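Local coordinates for protein putative kinase (Chloroflexus aurantiacus, PDB 2RHM) that is of undetermined function but, as a putative kinase with a P-loop NTPase fold, probably binds a nucleoside triphosphate, at residues M65-A70 with E93-L98; I73-Q78 with T100-T105. One frame throughout, in Å; residues are numbered along the deposited sequence.

Interaction 1 of 2, residues M65-A70 with E93-L98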
loop_
_atom_site.group_PDB
_atom_site.type_symbol
_atom_site.label_atom_id
_atom_site.label_comp_id
_atom_site.label_asym_id
_atom_site.label_seq_id
_atom_site.Cartn_x
_atom_site.Cartn_y
_atom_site.Cartn_z
HETATM N N MSE B 65 -7.422 0.490 2.283
HETATM C CA MSE B 65 -6.086 0.677 1.704
HETATM C C MSE B 65 -5.459 -0.662 1.338
HETATM O O MSE B 65 -4.729 -0.781 0.347
HETATM C CB MSE B 65 -5.165 1.412 2.693
HETATM C CG MSE B 65 -5.210 2.905 2.604
HETATM SE SE MSE B 65 -4.714 3.528 0.833
HETATM C CE MSE B 65 -3.046 2.739 0.613
ATOM N N LEU B 66 -5.715 -1.666 2.164
ATOM C CA LEU B 66 -5.169 -3.002 1.952
ATOM C C LEU B 66 -5.653 -3.556 0.596
ATOM O O LEU B 66 -4.859 -4.014 -0.222
ATOM C CB LEU B 66 -5.623 -3.925 3.092
ATOM C CG LEU B 66 -4.531 -4.723 3.808
ATOM C CD1 LEU B 66 -3.518 -3.800 4.360
ATOM C CD2 LEU B 66 -5.148 -5.547 4.923
ATOM N N TYR B 67 -6.956 -3.504 0.360
ATOM C CA TYR B 67 -7.534 -3.974 -0.900
ATOM C C TYR B 67 -7.120 -3.122 -2.112
ATOM O O TYR B 67 -6.901 -3.651 -3.195
ATOM C CB TYR B 67 -9.051 -4.051 -0.808
ATOM C CG TYR B 67 -9.524 -5.243 -0.015
ATOM C CD1 TYR B 67 -9.527 -6.513 -0.565
ATOM C CD2 TYR B 67 -9.917 -5.109 1.299
ATOM C CE1 TYR B 67 -9.937 -7.621 0.166
ATOM C CE2 TYR B 67 -10.351 -6.211 2.034
ATOM C CZ TYR B 67 -10.356 -7.457 1.472
ATOM O OH TYR B 67 -10.786 -8.536 2.239
ATOM N N HIS B 68 -6.986 -1.814 -1.909
ATOM C CA HIS B 68 -6.565 -0.902 -2.987
ATOM C C HIS B 68 -5.137 -1.233 -3.443
ATOM O O HIS B 68 -4.839 -1.353 -4.637
ATOM C CB HIS B 68 -6.626 0.559 -2.508
ATOM C CG HIS B 68 -5.989 1.528 -3.460
ATOM N ND1 HIS B 68 -6.623 1.973 -4.598
ATOM C CD2 HIS B 68 -4.768 2.122 -3.451
ATOM C CE1 HIS B 68 -5.823 2.797 -5.252
ATOM N NE2 HIS B 68 -4.696 2.920 -4.568
ATOM N N THR B 69 -4.262 -1.404 -2.464
ATOM C CA THR B 69 -2.848 -1.649 -2.741
ATOM C C THR B 69 -2.684 -3.064 -3.301
ATOM O O THR B 69 -1.908 -3.306 -4.241
ATOM C CB THR B 69 -2.019 -1.418 -1.471
ATOM O OG1 THR B 69 -2.141 -0.039 -1.085
ATOM C CG2 THR B 69 -0.572 -1.705 -1.726
ATOM N N ALA B 70 -3.426 -4.001 -2.752
ATOM C CA ALA B 70 -3.382 -5.391 -3.262
ATOM C C ALA B 70 -3.718 -5.490 -4.737
ATOM O O ALA B 70 -3.131 -6.286 -5.468
ATOM C CB ALA B 70 -4.316 -6.280 -2.483
ATOM N N GLU B 93 -16.885 -10.893 0.417
ATOM C CA GLU B 93 -17.284 -10.150 -0.776
ATOM C C GLU B 93 -16.170 -9.185 -1.199
ATOM O O GLU B 93 -15.990 -8.930 -2.399
ATOM C CB GLU B 93 -18.591 -9.409 -0.569
ATOM C CG GLU B 93 -19.083 -8.722 -1.855
ATOM C CD GLU B 93 -20.487 -8.180 -1.736
ATOM O OE1 GLU B 93 -21.149 -8.457 -0.720
ATOM O OE2 GLU B 93 -20.934 -7.478 -2.671
ATOM N N ARG B 94 -15.409 -8.652 -0.254
ATOM C CA ARG B 94 -14.284 -7.809 -0.673
ATOM C C ARG B 94 -13.257 -8.607 -1.471
ATOM O O ARG B 94 -12.697 -8.084 -2.432
ATOM C CB ARG B 94 -13.600 -7.097 0.486
ATOM C CG ARG B 94 -14.440 -6.018 1.176
ATOM C CD ARG B 94 -13.773 -5.651 2.483
ATOM N NE ARG B 94 -14.639 -4.840 3.328
ATOM C CZ ARG B 94 -14.620 -4.844 4.656
ATOM N NH1 ARG B 94 -13.847 -5.680 5.337
ATOM N NH2 ARG B 94 -15.463 -4.057 5.314
HETATM N N MSE B 95 -13.010 -9.853 -1.070
HETATM C CA MSE B 95 -12.082 -10.721 -1.794
HETATM C C MSE B 95 -12.640 -11.086 -3.163
HETATM O O MSE B 95 -11.914 -11.149 -4.143
HETATM C CB MSE B 95 -11.766 -11.968 -0.988
HETATM C CG MSE B 95 -10.956 -11.686 0.234
HETATM SE SE MSE B 95 -9.079 -11.509 -0.187
HETATM C CE MSE B 95 -8.511 -10.943 1.622
ATOM N N GLN B 96 -13.938 -11.318 -3.246
ATOM C CA GLN B 96 -14.560 -11.556 -4.543
ATOM C C GLN B 96 -14.422 -10.372 -5.478
ATOM O O GLN B 96 -14.119 -10.530 -6.656
ATOM C CB GLN B 96 -16.026 -11.914 -4.347
ATOM C CG GLN B 96 -16.163 -13.335 -3.873
ATOM C CD GLN B 96 -17.505 -13.641 -3.245
ATOM O OE1 GLN B 96 -18.428 -12.828 -3.283
ATOM N NE2 GLN B 96 -17.603 -14.811 -2.634
ATOM N N ASN B 97 -14.659 -9.186 -4.947
ATOM C CA ASN B 97 -14.530 -7.953 -5.710
ATOM C C ASN B 97 -13.094 -7.717 -6.159
ATOM O O ASN B 97 -12.861 -7.279 -7.280
ATOM C CB ASN B 97 -15.069 -6.780 -4.900
ATOM C CG ASN B 97 -16.582 -6.830 -4.755
ATOM O OD1 ASN B 97 -17.252 -7.552 -5.482
ATOM N ND2 ASN B 97 -17.117 -6.076 -3.802
ATOM N N LEU B 98 -12.137 -8.020 -5.286
ATOM C CA LEU B 98 -10.729 -7.950 -5.636
ATOM C C LEU B 98 -10.413 -8.891 -6.791
ATOM O O LEU B 98 -9.785 -8.474 -7.776
ATOM C CB LEU B 98 -9.847 -8.312 -4.432
ATOM C CG LEU B 98 -8.326 -8.275 -4.673
ATOM C CD1 LEU B 98 -7.816 -6.891 -5.106
ATOM C CD2 LEU B 98 -7.592 -8.710 -3.444
#
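Tyr67 and Leu98 have the closest pair of CA atoms across the two segments, 7.0 Å apart. Segments 65-70 and 93-98 are both helical and run almost parallel, their axes 10.8 Å apart at closest and inclined by 21°. No hydrogen bond joins them, and the space between is spanned chiefly by the Tyr67 side chain. Its CG stands anti to the carbonyl carbon (chi1 -76°), and the ring crosses the Arg94 side chain at about a right angle. Arg94 CB lies over one face in a CH-pi contact, 3.8 Å from the ring centroid and displaced toward the phenol end, while CD reaches Tyr67 CE2 at 3.5 Å. The guanidinium runs on past the ring to a salt bridge with Asp91, which also hydrogen-bonds the Tyr67 hydroxyl, so one carboxylate fixes both polar ends. Met95, a selenomethionine, brings its selenium to the ring edge in a Met-aromatic contact, and its CE lies 3.4 Å from Tyr67 OH. At another part of the edge Leu98 CD2 meets Tyr67 CD1 at 4.1 Å, and the same methyl touches Ala70 CB at 4.2 Å. An alanine in place of Tyr67 would probably open a gap between Arg94, Met95 and Leu98 and leave Asp91 without its phenol partner. Phe86 packs on both Tyr67 and Met95. Ala70 also rests on Leu34 of strand 33-35, whereas His68 and Thr69, on the same helix 52-75, face Phe39 and Thr69 of the second subunit.

Interaction 2 of 2, residues I73-Q78 with T100-T105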
loop_
_atom_site.group_PDB
_atom_site.type_symbol
_atom_site.label_atom_id
_atom_site.label_comp_id
_atom_site.label_asym_id
_atom_site.label_seq_id
_atom_site.Cartn_x
_atom_site.Cartn_y
_atom_site.Cartn_z
ATOM N N ILE B 73 -0.826 -4.480 -7.061
ATOM C CA ILE B 73 0.270 -5.464 -7.009
ATOM C C ILE B 73 -0.116 -6.717 -7.790
ATOM O O ILE B 73 0.659 -7.225 -8.620
ATOM C CB ILE B 73 0.623 -5.819 -5.547
ATOM C CG1 ILE B 73 1.173 -4.586 -4.829
ATOM C CG2 ILE B 73 1.642 -6.934 -5.483
ATOM C CD1 ILE B 73 1.398 -4.777 -3.389
ATOM N N LEU B 74 -1.319 -7.211 -7.532
ATOM C CA LEU B 74 -1.820 -8.395 -8.239
ATOM C C LEU B 74 -1.953 -8.169 -9.741
ATOM O O LEU B 74 -1.641 -9.076 -10.541
ATOM C CB LEU B 74 -3.155 -8.853 -7.639
ATOM C CG LEU B 74 -3.068 -9.434 -6.218
ATOM C CD1 LEU B 74 -4.444 -9.678 -5.648
ATOM C CD2 LEU B 74 -2.275 -10.739 -6.211
ATOM N N GLN B 75 -2.401 -6.968 -10.128
ATOM C CA GLN B 75 -2.542 -6.613 -11.543
ATOM C C GLN B 75 -1.192 -6.617 -12.288
ATOM O O GLN B 75 -1.156 -6.844 -13.491
ATOM C CB GLN B 75 -3.241 -5.270 -11.678
ATOM C CG GLN B 75 -4.738 -5.347 -11.383
ATOM C CD GLN B 75 -5.418 -3.984 -11.174
ATOM O OE1 GLN B 75 -4.762 -2.950 -11.044
ATOM N NE2 GLN B 75 -6.739 -3.996 -11.131
ATOM N N SER B 76 -0.089 -6.388 -11.569
ATOM C CA SER B 76 1.261 -6.444 -12.155
ATOM C C SER B 76 1.791 -7.885 -12.283
ATOM O O SER B 76 2.843 -8.118 -12.878
ATOM C CB SER B 76 2.244 -5.621 -11.311
ATOM O OG SER B 76 2.646 -6.340 -10.156
ATOM N N GLY B 77 1.064 -8.840 -11.711
ATOM C CA GLY B 77 1.418 -10.262 -11.778
ATOM C C GLY B 77 2.258 -10.752 -10.620
ATOM O O GLY B 77 2.756 -11.878 -10.647
ATOM N N GLN B 78 2.373 -9.924 -9.581
ATOM C CA GLN B 78 3.191 -10.228 -8.426
ATOM C C GLN B 78 2.298 -10.797 -7.343
ATOM O O GLN B 78 1.166 -10.335 -7.136
ATOM C CB GLN B 78 3.920 -8.962 -7.946
ATOM C CG GLN B 78 4.637 -9.000 -6.573
ATOM C CD GLN B 78 5.793 -9.984 -6.477
ATOM O OE1 GLN B 78 5.652 -11.178 -6.758
ATOM N NE2 GLN B 78 6.946 -9.483 -6.051
ATOM N N THR B 100 -12.288 -10.111 -9.158
ATOM C CA THR B 100 -12.855 -9.613 -10.403
ATOM C C THR B 100 -11.937 -8.626 -11.131
ATOM O O THR B 100 -11.850 -8.649 -12.357
ATOM C CB THR B 100 -14.221 -8.940 -10.117
ATOM O OG1 THR B 100 -15.111 -9.927 -9.596
ATOM C CG2 THR B 100 -14.818 -8.340 -11.355
ATOM N N ILE B 101 -11.232 -7.772 -10.398
ATOM C CA ILE B 101 -10.341 -6.794 -11.042
ATOM C C ILE B 101 -8.859 -7.197 -11.054
ATOM O O ILE B 101 -8.055 -6.636 -11.802
ATOM C CB ILE B 101 -10.497 -5.390 -10.402
ATOM C CG1 ILE B 101 -10.070 -5.373 -8.930
ATOM C CG2 ILE B 101 -11.944 -4.907 -10.573
ATOM C CD1 ILE B 101 -9.838 -3.975 -8.408
ATOM N N ALA B 102 -8.514 -8.182 -10.239
ATOM C CA ALA B 102 -7.132 -8.581 -10.069
ATOM C C ALA B 102 -7.102 -10.047 -9.667
ATOM O O ALA B 102 -6.960 -10.357 -8.483
ATOM C CB ALA B 102 -6.528 -7.711 -8.984
ATOM N N PRO B 103 -7.279 -10.953 -10.649
ATOM C CA PRO B 103 -7.316 -12.385 -10.382
ATOM C C PRO B 103 -6.106 -12.919 -9.614
ATOM O O PRO B 103 -4.973 -12.522 -9.856
ATOM C CB PRO B 103 -7.418 -13.013 -11.779
ATOM C CG PRO B 103 -7.169 -11.941 -12.728
ATOM C CD PRO B 103 -7.520 -10.669 -12.072
ATOM N N PHE B 104 -6.380 -13.822 -8.685
ATOM C CA PHE B 104 -5.373 -14.392 -7.821
ATOM C C PHE B 104 -5.785 -15.801 -7.487
ATOM O O PHE B 104 -6.950 -16.169 -7.622
ATOM C CB PHE B 104 -5.221 -13.589 -6.517
ATOM C CG PHE B 104 -6.511 -13.469 -5.708
ATOM C CD1 PHE B 104 -6.903 -14.485 -4.856
ATOM C CD2 PHE B 104 -7.299 -12.332 -5.780
ATOM C CE1 PHE B 104 -8.106 -14.394 -4.151
ATOM C CE2 PHE B 104 -8.486 -12.237 -5.074
ATOM C CZ PHE B 104 -8.880 -13.247 -4.249
ATOM N N THR B 105 -4.807 -16.569 -7.046
ATOM C CA THR B 105 -4.998 -17.903 -6.521
ATOM C C THR B 105 -4.758 -17.836 -5.020
ATOM O O THR B 105 -3.634 -17.549 -4.593
ATOM C CB THR B 105 -3.977 -18.872 -7.139
ATOM O OG1 THR B 105 -4.163 -18.925 -8.558
ATOM C CG2 THR B 105 -4.171 -20.249 -6.584
HETATM O O HOH W 1 -3.957 -10.488 -11.402
#
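Leu74 O is held by two donors: Gly77 N at 3.0 Å, within its own helix end, and a water at 2.8 Å. That water gives its other hydrogen to Pro103 O at 2.7 Å, so it bridges the Leu74 and Pro103 carbonyls of the two segments and both its protons are spent on the contact. One hydrogen bond joins the segments directly: Gln75 NE2 donates to Ile101 O at 3.0 Å, nearly straight at 169°. The acceptor sits close to the amide plane of Gln75, but the nitrogen stands well above the carbonyl plane of Ile101, 56° out of it. The Gln75 side chain reaches this far because it is extended beyond CG, and on the way its CG passes Ala102 CB at 3.8 Å. Helix 52-75 finishes here in a Schellman motif, Gly77 taking the positive phi that a residue with a CB would find obstructed by the carbonyl of Ser76. Helix 88-101 ends close by, and each segment leads on into a strand of the parallel sheet, 80-83 and 105-112 respectively, as in the repeated beta-alpha-beta crossovers of P-loop NTPases. Most of the apolar packing belongs to Leu74. Its CB meets Ala102 CB at 3.8 Å, and its CD1 approaches Phe104 CD2 obliquely at 3.9 Å; the other methyl, CD2, lies beside Phe104 CB. Pro5 and Leu80 pack on Leu74 as well, and the Phe104 ring makes an edge-to-face contact with His99. Within segment 73-78, Ser76 OG donates a hydrogen bond to Ile73 O at 2.7 Å, while Ile73 and Gln78 pack against their own counterparts in the second subunit.

Interactions 1 and 2 are successive levels of one seam between helix 52-75 and helix 88-101, with centres about 10 Å apart. Leu98 couples them: its CD2 lies 4.0 Å from Leu74 CD1, and its CG is 4.0 Å from Phe104 CE2. Phe104 reaches back to helix 88-101, its CZ 3.7 Å from Met95 O. Apolar packing thus continues from Tyr67 down to the helix ends, where interaction 2 adds hydrogen bonds and a water. Both touch the second subunit, through helix 52-75 and, in interaction 2, the turn after it. Neither supplies a residue to the benzoic acid pocket, formed by Pro14, Ala15, Ile122, Arg125, Arg131 and Asp137; Pro14 and Ala15 lie in the probable P-loop.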